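Local atomic coordinates of putative TIM-barrel metal-dependent hydrolase (Mycobacterium avium subsp. paratuberculosis S397, PDB entry 4DZI), a protein that is probably a metal-dependent hydrolase of the amidohydrolase family, binding a pair of metal ions, here cadmium, at the heart of a TIM-barrel fold. Residues H15-L20 with L121-C126; V169-P174 with V192-A197; F229-S234 with S291-S296; D349-G354 with R382-D387. One frame throughout, in Å; residues are numbered along the deposited sequence.

Interaction 1 of 4, residues H15-L20 with L121-C126; sequences HYYEPL and LPTFGC. With CD (cadmium ion), chain Q.
Three consecutive backbone N-H groups, those of Thr123, Phe124 and Gly125, close on the single carboxylate of Glu18, which is buried and gripped by all three. OE2 takes two of them, Thr123 N at 2.9 Å and Gly125 N from the other face of the carboxylate plane; the latter N-H lies well above that plane, whereas the former comes in on the syn side. OE1 accepts from Phe124 N at 2.8 Å, also syn. The bend at chi2 (84°) brings the carboxylate to the N-H groups of 123-125, and these three donors probably favour the ionised form. Thr123 OG1 donates to Tyr16 O at 2.8 Å, and the Thr123 methyl CG2 lies at the edge of the Tyr17 ring; His359 also bonds to OG1. Tyr16 sets one ring face over Leu121 O, which stands 3.5 Å above the ring centre, while Tyr16 OH packs on the ring of Pro122. Both segments leave the ends of neighbouring parallel strands, 9-15 and 115-121, paired at His15 and Leu121, and the C-terminal strand ends carry the metal ligands in amidohydrolase barrels. His15 binds one cadmium through NE2 at 2.2 Å, beside Asp13, His230, Glu293 and Asp356. Its other nitrogen, ND1, makes two weak bonds, to Leu121 O and, near the ring plane, to Pro122 O at 2.8 Å; these carbonyls lie behind the metal-binding nitrogen and may help set the ring's orientation. The ring is stacked on that of His359, a ligand of the second cadmium.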
loop_
_atom_site.group_PDB
_atom_site.type_symbol
_atom_site.label_atom_id
_atom_site.label_comp_id
_atom_site.label_asym_id
_atom_site.label_seq_id
_atom_site.Cartn_x
_atom_site.Cartn_y
_atom_site.Cartn_z
ATOM N N HIS C 15 13.495 13.204 19.790
ATOM C CA HIS C 15 12.280 13.167 20.620
ATOM C C HIS C 15 12.467 13.579 22.068
ATOM O O HIS C 15 13.556 13.463 22.614
ATOM C CB HIS C 15 11.663 11.749 20.569
ATOM C CG HIS C 15 11.158 11.389 19.205
ATOM N ND1 HIS C 15 9.943 11.762 18.781
ATOM C CD2 HIS C 15 11.777 10.752 18.129
ATOM C CE1 HIS C 15 9.764 11.369 17.504
ATOM N NE2 HIS C 15 10.872 10.751 17.098
ATOM N N TYR C 16 11.384 14.079 22.657
ATOM C CA TYR C 16 11.209 14.116 24.105
ATOM C C TYR C 16 10.206 13.010 24.460
ATOM O O TYR C 16 9.539 12.433 23.573
ATOM C CB TYR C 16 10.676 15.484 24.554
ATOM C CG TYR C 16 9.575 15.978 23.679
ATOM C CD1 TYR C 16 8.272 15.454 23.776
ATOM C CD2 TYR C 16 9.813 16.959 22.709
ATOM C CE1 TYR C 16 7.260 15.898 22.928
ATOM C CE2 TYR C 16 8.803 17.401 21.847
ATOM C CZ TYR C 16 7.526 16.875 21.972
ATOM O OH TYR C 16 6.523 17.287 21.136
ATOM N N TYR C 17 10.088 12.709 25.757
ATOM C CA TYR C 17 9.023 11.837 26.228
ATOM C C TYR C 17 8.094 12.754 27.016
ATOM O O TYR C 17 8.509 13.440 27.974
ATOM C CB TYR C 17 9.596 10.725 27.093
ATOM C CG TYR C 17 10.369 9.690 26.290
ATOM C CD1 TYR C 17 9.767 9.044 25.208
ATOM C CD2 TYR C 17 11.699 9.390 26.553
ATOM C CE1 TYR C 17 10.432 8.076 24.467
ATOM C CE2 TYR C 17 12.386 8.453 25.803
ATOM C CZ TYR C 17 11.755 7.797 24.748
ATOM O OH TYR C 17 12.436 6.831 24.033
ATOM N N GLU C 18 6.842 12.819 26.614
ATOM C CA GLU C 18 5.903 13.749 27.266
ATOM C C GLU C 18 5.642 13.381 28.708
ATOM O O GLU C 18 5.490 12.224 29.030
ATOM C CB GLU C 18 4.550 13.763 26.566
ATOM C CG GLU C 18 4.548 14.267 25.125
ATOM C CD GLU C 18 4.905 13.209 24.079
ATOM O OE1 GLU C 18 5.432 12.120 24.379
ATOM O OE2 GLU C 18 4.605 13.475 22.902
ATOM N N PRO C 19 5.519 14.389 29.564
ATOM C CA PRO C 19 4.980 14.116 30.898
ATOM C C PRO C 19 3.488 13.783 30.815
ATOM O O PRO C 19 2.822 14.064 29.802
ATOM C CB PRO C 19 5.197 15.442 31.629
ATOM C CG PRO C 19 5.103 16.469 30.535
ATOM C CD PRO C 19 5.815 15.822 29.361
ATOM N N LEU C 20 2.958 13.174 31.871
ATOM C CA LEU C 20 1.564 12.739 31.841
ATOM C C LEU C 20 0.557 13.853 31.565
ATOM O O LEU C 20 -0.533 13.570 31.124
ATOM C CB LEU C 20 1.199 12.051 33.171
ATOM C CG LEU C 20 1.852 10.694 33.388
ATOM C CD1 LEU C 20 1.464 10.188 34.772
ATOM C CD2 LEU C 20 1.430 9.662 32.325
ATOM N N LEU C 121 10.485 16.359 18.549
ATOM C CA LEU C 121 9.231 15.868 17.998
ATOM C C LEU C 121 8.565 14.981 19.045
ATOM O O LEU C 121 9.243 14.416 19.884
ATOM C CB LEU C 121 9.517 15.042 16.714
ATOM C CG LEU C 121 10.427 15.774 15.722
ATOM C CD1 LEU C 121 10.695 14.910 14.509
ATOM C CD2 LEU C 121 9.785 17.069 15.244
ATOM N N PRO C 122 7.229 14.848 18.985
ATOM C CA PRO C 122 6.499 14.145 20.017
ATOM C C PRO C 122 6.687 12.636 19.958
ATOM O O PRO C 122 7.121 12.072 18.935
ATOM C CB PRO C 122 5.011 14.462 19.708
ATOM C CG PRO C 122 5.015 15.493 18.634
ATOM C CD PRO C 122 6.335 15.282 17.905
ATOM N N THR C 123 6.348 11.985 21.070
ATOM C CA THR C 123 6.302 10.533 21.128
ATOM C C THR C 123 4.839 10.125 21.324
ATOM O O THR C 123 4.170 9.697 20.372
ATOM C CB THR C 123 7.263 9.962 22.206
ATOM O OG1 THR C 123 8.605 10.378 21.872
ATOM C CG2 THR C 123 7.193 8.422 22.205
ATOM N N PHE C 124 4.324 10.297 22.535
ATOM C CA PHE C 124 2.885 10.099 22.779
ATOM C C PHE C 124 1.993 10.920 21.834
ATOM O O PHE C 124 0.956 10.445 21.401
ATOM C CB PHE C 124 2.585 10.456 24.246
ATOM C CG PHE C 124 1.134 10.334 24.639
ATOM C CD1 PHE C 124 0.562 9.097 24.906
ATOM C CD2 PHE C 124 0.347 11.474 24.759
ATOM C CE1 PHE C 124 -0.775 8.993 25.267
ATOM C CE2 PHE C 124 -0.989 11.374 25.147
ATOM C CZ PHE C 124 -1.553 10.133 25.393
ATOM N N GLY C 125 2.363 12.162 21.518
ATOM C CA GLY C 125 1.478 13.034 20.787
ATOM C C GLY C 125 1.159 12.510 19.383
ATOM O O GLY C 125 0.148 12.909 18.800
ATOM N N CYS C 126 2.022 11.650 18.853
ATOM C CA CYS C 126 1.820 11.082 17.486
ATOM C C CYS C 126 0.707 10.023 17.427
ATOM O O CYS C 126 0.406 9.528 16.313
ATOM C CB CYS C 126 3.115 10.512 16.909
ATOM S SG CYS C 126 4.358 11.826 16.668
HETATM CD CD CD Q . 11.387 10.135 15.060
#

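Interaction 2 of 4, residues V169-P174 with V192-A197; sequences VSLADP and VLVRPA
The backbones meet at one direct bond, Val169 N to Leu193 O at 2.9 Å and almost straight (170°), and then part around a water that accepts from Arg195 N and donates to Val169 O at 2.7 Å. The water thus continues the pairing where the two chains have moved too far apart to bond directly. The side chains that meet are all aliphatic and buried. Val169 CG2 lies 4.0 Å from Val192 CB, the two side chains crossing at a slant. On Val194, CG2 rests against the carbonyl oxygen Val169 O at 3.6 Å; with CG1 anti to the backbone N (chi1 169°), CG2 falls beside that N and meets the oxygen. The tip of Leu171 completes the group, with CD1 at 4.4 Å from Val194 CG1, and the Leu171 side chain also touches Val216 and Trp217 of helix 214-223. The polar side chains act away from this contact. Ser170 OG accepts from Ala172 N at 3.0 Å, an ST turn just before helix 174-186, whose N-cap is Asp173. Further along 192-197, the guanidinium of Arg195 is covered on one face by Ala197 CB and forms a salt bridge with Glu130; Pro196 sits at the centre of an inverse gamma turn. Strand 192-193 runs parallel to 227-230. Strand 163-165 with the loop 169-174, helix 174-186 and strand 192-193 follow one another as in the right-handed beta-alpha-beta unit from which a TIM barrel is built.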
loop_
_atom_site.group_PDB
_atom_site.type_symbol
_atom_site.label_atom_id
_atom_site.label_comp_id
_atom_site.label_asym_id
_atom_site.label_seq_id
_atom_site.Cartn_x
_atom_site.Cartn_y
_atom_site.Cartn_z
ATOM N N VAL C 169 -0.337 20.775 13.975
ATOM C CA VAL C 169 -1.513 21.450 13.397
ATOM C C VAL C 169 -2.441 20.361 12.893
ATOM O O VAL C 169 -2.017 19.519 12.087
ATOM C CB VAL C 169 -1.151 22.393 12.255
ATOM C CG1 VAL C 169 -2.414 22.941 11.603
ATOM C CG2 VAL C 169 -0.301 23.533 12.820
ATOM N N SER C 170 -3.666 20.327 13.424
ATOM C CA SER C 170 -4.700 19.482 12.850
ATOM C C SER C 170 -5.535 20.320 11.897
ATOM O O SER C 170 -5.963 21.437 12.229
ATOM C CB SER C 170 -5.630 18.901 13.914
ATOM O OG SER C 170 -6.722 18.203 13.276
ATOM N N LEU C 171 -5.808 19.761 10.727
ATOM C CA LEU C 171 -6.700 20.401 9.771
ATOM C C LEU C 171 -8.169 19.953 9.952
ATOM O O LEU C 171 -8.990 20.242 9.065
ATOM C CB LEU C 171 -6.265 20.057 8.347
ATOM C CG LEU C 171 -4.934 20.686 7.953
ATOM C CD1 LEU C 171 -4.374 20.112 6.665
ATOM C CD2 LEU C 171 -5.132 22.182 7.842
ATOM N N ALA C 172 -8.502 19.283 11.060
ATOM C CA ALA C 172 -9.835 18.682 11.224
ATOM C C ALA C 172 -10.935 19.731 11.129
ATOM O O ALA C 172 -12.001 19.466 10.592
ATOM C CB ALA C 172 -9.941 17.877 12.520
ATOM N N ASP C 173 -10.678 20.911 11.681
ATOM C CA ASP C 173 -11.582 22.065 11.493
ATOM C C ASP C 173 -10.728 23.135 10.832
ATOM O O ASP C 173 -9.857 23.732 11.495
ATOM C CB ASP C 173 -12.062 22.530 12.864
ATOM C CG ASP C 173 -12.883 23.834 12.815
ATOM O OD1 ASP C 173 -12.686 24.672 11.918
ATOM O OD2 ASP C 173 -13.709 24.018 13.723
ATOM N N PRO C 174 -10.906 23.362 9.513
ATOM C CA PRO C 174 -9.879 24.158 8.865
ATOM C C PRO C 174 -9.847 25.634 9.255
ATOM O O PRO C 174 -8.809 26.271 9.103
ATOM C CB PRO C 174 -10.213 24.031 7.371
ATOM C CG PRO C 174 -10.899 22.726 7.265
ATOM C CD PRO C 174 -11.705 22.596 8.538
ATOM N N VAL C 192 6.066 22.901 11.513
ATOM C CA VAL C 192 4.846 22.404 12.147
ATOM C C VAL C 192 4.629 20.958 11.688
ATOM O O VAL C 192 5.007 20.603 10.563
ATOM C CB VAL C 192 3.593 23.241 11.807
ATOM C CG1 VAL C 192 3.842 24.718 12.091
ATOM C CG2 VAL C 192 3.204 23.029 10.351
ATOM N N LEU C 193 4.003 20.148 12.526
ATOM C CA LEU C 193 3.720 18.759 12.140
ATOM C C LEU C 193 2.253 18.619 11.772
ATOM O O LEU C 193 1.381 19.000 12.544
ATOM C CB LEU C 193 3.997 17.808 13.316
ATOM C CG LEU C 193 5.433 17.886 13.801
ATOM C CD1 LEU C 193 5.576 16.878 14.949
ATOM C CD2 LEU C 193 6.421 17.573 12.685
ATOM N N VAL C 194 1.970 18.062 10.597
ATOM C CA VAL C 194 0.616 17.660 10.279
ATOM C C VAL C 194 0.670 16.148 10.157
ATOM O O VAL C 194 1.662 15.610 9.666
ATOM C CB VAL C 194 0.157 18.299 8.946
ATOM C CG1 VAL C 194 -1.166 17.684 8.450
ATOM C CG2 VAL C 194 -0.033 19.817 9.120
ATOM N N ARG C 195 -0.356 15.474 10.660
ATOM C CA ARG C 195 -0.301 14.026 10.678
ATOM C C ARG C 195 -0.385 13.436 9.252
ATOM O O ARG C 195 -1.226 13.847 8.468
ATOM C CB ARG C 195 -1.419 13.478 11.546
ATOM C CG ARG C 195 -1.308 11.961 11.744
ATOM C CD ARG C 195 -2.297 11.454 12.795
ATOM N NE ARG C 195 -3.665 11.802 12.405
ATOM C CZ ARG C 195 -4.666 10.936 12.285
ATOM N NH1 ARG C 195 -4.491 9.630 12.517
ATOM N NH2 ARG C 195 -5.878 11.389 11.951
ATOM N N PRO C 196 0.470 12.452 8.936
ATOM C CA PRO C 196 0.409 11.842 7.577
ATOM C C PRO C 196 -0.744 10.839 7.519
ATOM O O PRO C 196 -0.542 9.638 7.629
ATOM C CB PRO C 196 1.763 11.125 7.432
ATOM C CG PRO C 196 2.220 10.889 8.858
ATOM C CD PRO C 196 1.685 12.064 9.664
ATOM N N ALA C 197 -1.951 11.362 7.381
ATOM C CA ALA C 197 -3.148 10.535 7.483
ATOM C C ALA C 197 -4.282 11.340 6.872
ATOM O O ALA C 197 -4.196 12.568 6.739
ATOM C CB ALA C 197 -3.487 10.273 8.968
HETATM O O HOH W 1 -2.465 16.907 11.902
#

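Interaction 3 of 4, residues F229-S234 with S291-S296; sequences FHLSDS and SIENGS. With CD (cadmium ion), chain Q; CD (cadmium ion), chain P.
The imidazole of His230 has Ile292 O over one face and Glu293 OE2 at its edge, near the ring plane, with a cadmium-bound water also at the edge. The carboxylate of Glu293 stands almost perpendicular to this ring, the planes 86° apart. His230 NE2 and Glu293 OE2 lie close because both bind the same cadmium, at 2.4 Å and 2.2 Å. OE2 also reaches the second cadmium, at 2.5 Å, and OE1 joins it there, so Glu293 bridges the two metals and chelates one of them. Its chain, CG anti to the backbone N (chi1 -151°) and extended beyond, carries the acid from the strand end to both ions. The imidazole is fixed from its far side by ND1, which donates to Leu231 O at 2.7 Å. Asn294 ties the two strand ends together: ND2 bonds, in its amide plane, to Ser291 OG and to Phe229 O at 2.8 Å, meeting the latter from above the carbonyl plane. That carbonyl also takes Ile292 N, from the opposite face of its plane and along a nearly straight N-H line (177°). Leu231 N donates to Ile292 O at 3.2 Å, and Leu231 CB and CD2 lie against Glu293 O. Strands 227-230 and 289-292 are thus parallel neighbours, Phe229 beside Ser291 and His230 beside Ile292. Strands 192-193 and 329-331 flank them in the sheet. Phe229 and Ser291 face helix 266-277, while His230 and Ile292 turn to the other side and pack on Leu121 of strand 115-121.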
loop_
_atom_site.group_PDB
_atom_site.type_symbol
_atom_site.label_atom_id
_atom_site.label_comp_id
_atom_site.label_asym_id
_atom_site.label_seq_id
_atom_site.Cartn_x
_atom_site.Cartn_y
_atom_site.Cartn_z
ATOM N N PHE C 229 5.906 15.735 8.222
ATOM C CA PHE C 229 5.078 14.539 8.334
ATOM C C PHE C 229 5.906 13.452 9.014
ATOM O O PHE C 229 6.829 12.883 8.417
ATOM C CB PHE C 229 4.649 14.024 6.930
ATOM C CG PHE C 229 3.695 14.948 6.222
ATOM C CD1 PHE C 229 2.394 15.092 6.667
ATOM C CD2 PHE C 229 4.117 15.702 5.132
ATOM C CE1 PHE C 229 1.514 15.965 6.023
ATOM C CE2 PHE C 229 3.235 16.589 4.488
ATOM C CZ PHE C 229 1.937 16.717 4.940
ATOM N N HIS C 230 5.599 13.182 10.276
ATOM C CA HIS C 230 6.354 12.191 11.042
ATOM C C HIS C 230 5.523 10.988 11.258
ATOM O O HIS C 230 4.319 11.119 11.490
ATOM C CB HIS C 230 6.697 12.762 12.434
ATOM C CG HIS C 230 7.589 11.844 13.264
ATOM N ND1 HIS C 230 7.123 10.759 13.944
ATOM C CD2 HIS C 230 8.965 11.856 13.447
ATOM C CE1 HIS C 230 8.150 10.130 14.543
ATOM N NE2 HIS C 230 9.277 10.781 14.232
ATOM N N LEU C 231 6.161 9.821 11.194
ATOM C CA LEU C 231 5.504 8.550 11.515
ATOM C C LEU C 231 4.546 8.690 12.703
ATOM O O LEU C 231 4.940 9.144 13.776
ATOM C CB LEU C 231 6.581 7.525 11.881
ATOM C CG LEU C 231 6.087 6.093 11.938
ATOM C CD1 LEU C 231 5.683 5.613 10.535
ATOM C CD2 LEU C 231 7.181 5.200 12.529
ATOM N N SER C 232 3.310 8.194 12.544
ATOM C CA SER C 232 2.258 8.430 13.548
ATOM C C SER C 232 1.348 7.216 13.588
ATOM O O SER C 232 1.490 6.314 12.755
ATOM C CB SER C 232 1.386 9.629 13.125
ATOM O OG SER C 232 2.146 10.860 13.065
ATOM N N ASP C 233 0.378 7.216 14.509
ATOM C CA ASP C 233 -0.798 6.361 14.267
ATOM C C ASP C 233 -1.644 7.055 13.223
ATOM O O ASP C 233 -2.323 8.029 13.497
ATOM C CB ASP C 233 -1.631 6.172 15.543
ATOM C CG ASP C 233 -2.766 5.184 15.348
ATOM O OD1 ASP C 233 -3.035 4.786 14.190
ATOM O OD2 ASP C 233 -3.386 4.787 16.351
ATOM N N SER C 234 -1.613 6.541 11.987
ATOM C CA SER C 234 -2.316 7.137 10.875
ATOM C C SER C 234 -3.584 6.352 10.528
ATOM O O SER C 234 -4.218 6.646 9.516
ATOM C CB SER C 234 -1.394 7.171 9.649
ATOM O OG SER C 234 -0.357 8.159 9.801
ATOM N N SER C 291 9.543 14.688 5.217
ATOM C CA SER C 291 9.137 13.371 5.732
ATOM C C SER C 291 10.142 12.910 6.772
ATOM O O SER C 291 11.342 12.851 6.479
ATOM C CB SER C 291 9.092 12.376 4.555
ATOM O OG SER C 291 8.981 11.041 5.036
ATOM N N ILE C 292 9.671 12.637 7.989
ATOM C CA ILE C 292 10.568 12.215 9.076
ATOM C C ILE C 292 10.158 10.844 9.638
ATOM O O ILE C 292 8.995 10.632 9.996
ATOM C CB ILE C 292 10.548 13.274 10.214
ATOM C CG1 ILE C 292 10.724 14.697 9.640
ATOM C CG2 ILE C 292 11.604 12.942 11.276
ATOM C CD1 ILE C 292 10.626 15.812 10.676
ATOM N N GLU C 293 11.134 9.944 9.728
ATOM C CA GLU C 293 10.941 8.580 10.270
ATOM C C GLU C 293 9.948 7.755 9.481
ATOM O O GLU C 293 9.333 6.836 10.021
ATOM C CB GLU C 293 10.594 8.565 11.790
ATOM C CG GLU C 293 11.102 7.261 12.450
ATOM C CD GLU C 293 10.813 7.095 13.925
ATOM O OE1 GLU C 293 10.749 5.936 14.369
ATOM O OE2 GLU C 293 10.635 8.109 14.635
ATOM N N ASN C 294 9.836 8.051 8.195
ATOM C CA ASN C 294 8.964 7.223 7.354
ATOM C C ASN C 294 9.744 6.376 6.342
ATOM O O ASN C 294 9.117 5.671 5.516
ATOM C CB ASN C 294 8.019 8.156 6.613
ATOM C CG ASN C 294 7.205 9.018 7.570
ATOM O OD1 ASN C 294 6.622 8.507 8.514
ATOM N ND2 ASN C 294 7.204 10.335 7.334
ATOM N N GLY C 295 11.089 6.445 6.374
ATOM C CA GLY C 295 11.970 5.802 5.361
ATOM C C GLY C 295 11.972 6.632 4.078
ATOM O O GLY C 295 11.296 7.638 3.989
ATOM N N SER C 296 12.675 6.148 3.054
ATOM C CA SER C 296 12.678 6.809 1.764
ATOM C C SER C 296 12.299 5.802 0.698
ATOM O O SER C 296 12.202 6.163 -0.454
ATOM C CB SER C 296 14.069 7.404 1.428
ATOM O OG SER C 296 15.078 6.400 1.303
HETATM CD CD CD Q . 11.387 10.135 15.060
HETATM CD CD CD P . 11.038 6.664 16.617
HETATM O O HOH W 2 8.563 6.843 16.742
#

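Interaction 4 of 4, residues D349-G354 with R382-D387; sequences DKILFG and RKIMRD
A single hydrogen bond joins the backbones: Phe353 N donates to Ile384 O at 3.0 Å, tilted 30° from the carbonyl plane. The helix has a pi-type turn at 383-387, with Asp387 N bonded to Arg382 O. Aromatic contact comes next. The methyl CE of Met385 sits over the centre of the Phe353 ring, 3.6 Å from its centroid and 9° off the normal, a CH-pi contact; the sulfur SD is farther and oblique at 4.3 Å, adding a Met-aromatic one. Bends at chi2 and chi3 of Met385 curl the methyl back over the ring, whose surroundings also include Phe369, met edge-to-face. Aliphatic packing completes the contact, with Ile351 and Ile384 side by side, pointing the same way, and their CG2 methyls 4.1 Å apart; Ile384 CG2 also approaches Phe353 CB. Among the charged groups, Arg382 pairs with Asp387 within the helix, and Arg386 with Glu116 outside it. Phe353 also bonds through its backbone to Val12, and Leu352 to Ile331. The extended segment 351-354, bonded to neighbours on both sides, is thus packed by helix 378-393, as barrel wall against outer helix in a TIM barrel.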
loop_
_atom_site.group_PDB
_atom_site.type_symbol
_atom_site.label_atom_id
_atom_site.label_comp_id
_atom_site.label_asym_id
_atom_site.label_seq_id
_atom_site.Cartn_x
_atom_site.Cartn_y
_atom_site.Cartn_z
ATOM N N ASP C 349 20.502 17.167 -2.357
ATOM C CA ASP C 349 20.094 18.307 -1.533
ATOM C C ASP C 349 18.810 18.064 -0.747
ATOM O O ASP C 349 18.455 18.849 0.141
ATOM C CB ASP C 349 19.949 19.577 -2.375
ATOM C CG ASP C 349 18.898 19.430 -3.468
ATOM O OD1 ASP C 349 19.106 18.607 -4.396
ATOM O OD2 ASP C 349 17.871 20.132 -3.387
ATOM N N LYS C 350 18.091 16.975 -1.050
ATOM C CA LYS C 350 16.845 16.710 -0.356
ATOM C C LYS C 350 16.970 15.627 0.717
ATOM O O LYS C 350 15.969 15.290 1.379
ATOM C CB LYS C 350 15.759 16.316 -1.379
ATOM C CG LYS C 350 15.324 17.519 -2.232
ATOM C CD LYS C 350 14.876 18.682 -1.351
ATOM C CE LYS C 350 13.938 19.632 -2.073
ATOM N NZ LYS C 350 14.713 20.619 -2.852
ATOM N N ILE C 351 18.181 15.101 0.901
ATOM C CA ILE C 351 18.399 14.019 1.876
ATOM C C ILE C 351 18.799 14.626 3.222
ATOM O O ILE C 351 19.745 15.415 3.293
ATOM C CB ILE C 351 19.476 13.051 1.373
ATOM C CG1 ILE C 351 18.997 12.366 0.091
ATOM C CG2 ILE C 351 19.816 12.013 2.430
ATOM C CD1 ILE C 351 20.049 11.430 -0.499
ATOM N N LEU C 352 18.045 14.275 4.261
ATOM C CA LEU C 352 18.317 14.789 5.594
ATOM C C LEU C 352 18.805 13.756 6.577
ATOM O O LEU C 352 18.224 12.671 6.728
ATOM C CB LEU C 352 17.050 15.427 6.174
ATOM C CG LEU C 352 16.463 16.632 5.441
ATOM C CD1 LEU C 352 15.112 17.058 5.974
ATOM C CD2 LEU C 352 17.463 17.783 5.596
ATOM N N PHE C 353 19.837 14.103 7.329
ATOM C CA PHE C 353 20.183 13.324 8.509
ATOM C C PHE C 353 19.209 13.504 9.675
ATOM O O PHE C 353 18.911 14.630 10.088
ATOM C CB PHE C 353 21.610 13.691 8.936
ATOM C CG PHE C 353 21.868 13.550 10.403
ATOM C CD1 PHE C 353 21.892 12.305 11.018
ATOM C CD2 PHE C 353 22.095 14.689 11.167
ATOM C CE1 PHE C 353 22.153 12.204 12.384
ATOM C CE2 PHE C 353 22.341 14.597 12.529
ATOM C CZ PHE C 353 22.403 13.357 13.131
ATOM N N GLY C 354 18.691 12.377 10.170
ATOM C CA GLY C 354 17.881 12.387 11.401
ATOM C C GLY C 354 18.234 11.091 12.146
ATOM O O GLY C 354 18.324 10.027 11.541
ATOM N N ARG C 382 28.482 17.179 4.229
ATOM C CA ARG C 382 28.116 18.437 4.920
ATOM C C ARG C 382 26.692 18.874 4.595
ATOM O O ARG C 382 25.987 19.398 5.466
ATOM C CB ARG C 382 29.157 19.530 4.607
ATOM C CG ARG C 382 28.756 20.987 4.888
ATOM C CD ARG C 382 28.784 21.319 6.371
ATOM N NE ARG C 382 28.539 22.737 6.630
ATOM C CZ ARG C 382 29.475 23.609 7.018
ATOM N NH1 ARG C 382 30.742 23.223 7.175
ATOM N NH2 ARG C 382 29.132 24.873 7.260
ATOM N N LYS C 383 26.199 18.589 3.380
ATOM C CA LYS C 383 24.824 18.933 3.058
ATOM C C LYS C 383 23.888 18.035 3.840
ATOM O O LYS C 383 22.930 18.501 4.454
ATOM C CB LYS C 383 24.506 18.748 1.562
ATOM C CG LYS C 383 25.231 19.736 0.662
ATOM C CD LYS C 383 24.842 19.473 -0.782
ATOM C CE LYS C 383 25.350 20.638 -1.636
ATOM N NZ LYS C 383 24.851 20.613 -3.040
ATOM N N ILE C 384 24.148 16.731 3.780
ATOM C CA ILE C 384 23.252 15.752 4.418
ATOM C C ILE C 384 23.220 15.915 5.941
ATOM O O ILE C 384 22.149 15.846 6.582
ATOM C CB ILE C 384 23.676 14.333 4.027
ATOM C CG1 ILE C 384 23.375 14.136 2.526
ATOM C CG2 ILE C 384 22.910 13.294 4.832
ATOM C CD1 ILE C 384 23.957 12.853 1.976
ATOM N N MET C 385 24.386 16.165 6.528
ATOM C CA MET C 385 24.466 16.292 7.988
ATOM C C MET C 385 24.101 17.639 8.589
ATOM O O MET C 385 23.875 17.746 9.794
ATOM C CB MET C 385 25.888 15.923 8.452
ATOM C CG MET C 385 26.319 14.500 8.120
ATOM S SD MET C 385 25.252 13.203 8.827
ATOM C CE MET C 385 25.483 13.402 10.584
ATOM N N ARG C 386 24.042 18.667 7.759
ATOM C CA ARG C 386 23.825 20.002 8.279
ATOM C C ARG C 386 23.098 20.963 7.340
ATOM O O ARG C 386 22.068 21.522 7.682
ATOM C CB ARG C 386 25.193 20.576 8.643
ATOM C CG ARG C 386 25.111 21.975 9.179
ATOM C CD ARG C 386 26.487 22.482 9.538
ATOM N NE ARG C 386 26.271 23.861 9.942
ATOM C CZ ARG C 386 25.919 24.270 11.165
ATOM N NH1 ARG C 386 25.809 23.424 12.192
ATOM N NH2 ARG C 386 25.671 25.561 11.367
ATOM N N ASP C 387 23.637 21.183 6.138
ATOM C CA ASP C 387 23.108 22.313 5.392
ATOM C C ASP C 387 21.773 22.090 4.695
ATOM O O ASP C 387 21.012 23.045 4.471
ATOM C CB ASP C 387 24.157 22.817 4.432
ATOM C CG ASP C 387 25.303 23.489 5.173
ATOM O OD1 ASP C 387 25.028 24.231 6.134
ATOM O OD2 ASP C 387 26.455 23.274 4.811
#

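In the fold
Interactions 1 and 3 meet at the metal centre: His15 of interaction 1 and His230 and Glu293 of interaction 3 bind one cadmium, with His15 NE2 3.3 Å from His230 NE2, although the contact centres are about 15 Å apart. Away from the ions, Cys126 O lies 2.9 Å from Asp233 N, a probable hydrogen bond. Interaction 2 joins both, through Arg195 NH1 at 2.9 Å from Asp233 O and Pro122 CD against Leu193 CD1, and its strand 192-193 adjoins 227-230 in the same sheet. Interaction 4 touches none of them. Its nearest atoms to interaction 3 are about 6 Å away, and it joins the barrel wall to an outer helix, the Phe353 side chain lying about 11 Å from a cadmium.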